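Local atomic coordinates of SusD superfamily protein (Bacteroides fragilis NCTC 9343, PDB entry 3NQP), a protein that probably binds glycans at the outer membrane, as a SusD-family partner in the uptake of sugars. Residues Leu229-Lys233 with Ile392-Glu396. Sequence-based numbering, arbitrary orientation. Where two conformers were deposited one is given.
Sequences LTIAK and IANME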
loop_
_atom_site.group_PDB
_atom_site.type_symbol
_atom_site.label_atom_id
_atom_site.label_comp_id
_atom_site.label_asym_id
_atom_site.label_seq_id
_atom_site.Cartn_x
_atom_site.Cartn_y
_atom_site.Cartn_z
ATOM N N LEU A 229 -1.279 -13.102 16.921
ATOM C CA LEU A 229 -2.399 -13.368 15.948
ATOM C C LEU A 229 -3.767 -13.033 16.508
ATOM O O LEU A 229 -4.604 -12.481 15.813
ATOM C CB LEU A 229 -2.430 -14.831 15.490
ATOM C CG LEU A 229 -1.359 -15.285 14.516
ATOM C CD1 LEU A 229 -1.392 -16.807 14.485
ATOM C CD2 LEU A 229 -1.528 -14.673 13.106
ATOM N N THR A 230 -3.990 -13.384 17.773
ATOM C CA THR A 230 -5.287 -13.150 18.430
ATOM C C THR A 230 -5.626 -11.661 18.508
ATOM O O THR A 230 -6.769 -11.267 18.291
ATOM C CB THR A 230 -5.353 -13.805 19.838
ATOM O OG1 THR A 230 -4.222 -13.417 20.629
ATOM C CG2 THR A 230 -5.375 -15.313 19.721
ATOM N N ILE A 231 -4.622 -10.839 18.792
ATOM C CA ILE A 231 -4.791 -9.392 18.871
ATOM C C ILE A 231 -5.122 -8.813 17.480
ATOM O O ILE A 231 -6.030 -8.006 17.329
ATOM C CB ILE A 231 -3.532 -8.730 19.428
ATOM C CG1 ILE A 231 -3.353 -9.158 20.904
ATOM C CG2 ILE A 231 -3.583 -7.173 19.275
ATOM C CD1 ILE A 231 -1.995 -8.794 21.540
ATOM N N ALA A 232 -4.378 -9.226 16.478
ATOM C CA ALA A 232 -4.659 -8.796 15.084
ATOM C C ALA A 232 -6.086 -9.138 14.729
ATOM O O ALA A 232 -6.816 -8.316 14.157
ATOM C CB ALA A 232 -3.665 -9.434 14.099
ATOM N N LYS A 233 -6.485 -10.357 15.077
ATOM C CA LYS A 233 -7.791 -10.883 14.708
ATOM C C LYS A 233 -8.910 -10.103 15.341
ATOM O O LYS A 233 -9.891 -9.773 14.706
ATOM C CB LYS A 233 -7.914 -12.333 15.114
ATOM C CG LYS A 233 -9.091 -13.052 14.384
ATOM C CD LYS A 233 -9.185 -14.532 14.831
ATOM C CE LYS A 233 -10.331 -15.286 14.141
ATOM N NZ LYS A 233 -10.364 -16.749 14.596
ATOM N N ILE A 392 -4.697 -14.822 8.604
ATOM C CA ILE A 392 -4.743 -15.260 10.014
ATOM C C ILE A 392 -5.379 -16.664 10.085
ATOM O O ILE A 392 -4.844 -17.564 10.757
ATOM C CB ILE A 392 -5.507 -14.250 10.909
ATOM C CG1 ILE A 392 -4.704 -12.938 11.057
ATOM C CG2 ILE A 392 -5.785 -14.870 12.271
ATOM C CD1 ILE A 392 -5.520 -11.676 11.646
ATOM N N ALA A 393 -6.489 -16.856 9.363
ATOM C CA ALA A 393 -7.161 -18.147 9.276
ATOM C C ALA A 393 -6.194 -19.256 8.834
ATOM O O ALA A 393 -6.125 -20.346 9.433
ATOM C CB ALA A 393 -8.408 -18.065 8.286
ATOM N N ASN A 394 -5.432 -18.978 7.792
ATOM C CA ASN A 394 -4.462 -19.951 7.324
ATOM C C ASN A 394 -3.470 -20.311 8.455
ATOM O O ASN A 394 -3.141 -21.483 8.607
ATOM C CB ASN A 394 -3.688 -19.493 6.072
ATOM C CG ASN A 394 -3.056 -20.653 5.338
ATOM O OD1 ASN A 394 -3.549 -21.775 5.443
ATOM N ND2 ASN A 394 -1.981 -20.396 4.571
HETATM N N MSE A 395 -3.062 -19.332 9.265
HETATM C CA MSE A 395 -2.142 -19.609 10.377
HETATM C C MSE A 395 -2.799 -20.496 11.438
HETATM O O MSE A 395 -2.152 -21.381 12.002
HETATM C CB MSE A 395 -1.628 -18.332 11.057
HETATM C CG MSE A 395 -0.642 -17.519 10.256
HETATM SE SE MSE A 395 0.977 -18.408 9.851
HETATM C CE MSE A 395 1.816 -18.442 11.610
ATOM N N GLU A 396 -4.083 -20.262 11.710
ATOM C CA GLU A 396 -4.850 -21.048 12.693
ATOM C C GLU A 396 -5.106 -22.466 12.248
ATOM O O GLU A 396 -5.215 -23.360 13.080
ATOM C CB GLU A 396 -6.228 -20.443 12.937
ATOM C CG GLU A 396 -6.250 -19.122 13.653
ATOM C CD GLU A 396 -7.629 -18.408 13.604
ATOM O OE1 GLU A 396 -8.442 -18.590 12.684
ATOM O OE2 GLU A 396 -7.884 -17.594 14.487
HETATM O O HOH W 1 -10.242 -17.580 11.348
#
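With CG anti to the backbone N (chi1 -163°) and every later torsion extended, Lys233 slants over the gap toward helix 382-396, where Glu396, its CG anti to the carbonyl carbon (chi1 -69°), brings its carboxylate to meet it. The two side chains cross at about a right angle, and Lys233 NZ gives a hydrogen bond to Glu396 OE2 at 2.6 Å, on the syn lone pair, completing a salt bridge. Next to this charged pair the contact turns apolar. Ile392 pushes its CD1 into the surface of helix 228-241, 3.8 Å from Ala232 CB, while its CG1 lies 4.2 Å from CD2 of Leu229, the two side chains sliding past each other in opposite directions. Leu229 also crosses selenomethionine 395 nearly perpendicularly, CD1 resting 3.8 Å from Met395 CB, and its other neighbours include Leu212 and Ser215 of helix 200-216. The segment axes approach to 10.9 Å at 145°, a wide, roughly antiparallel packing of helices from the SusD alpha-helical framework, spanned by Leu229 and buried Ile392 and, at the margin, by the longer Lys233 and Glu396. Solvent probably weakens the ion pair at this more exposed edge, so the apolar packing probably carries most of the contact.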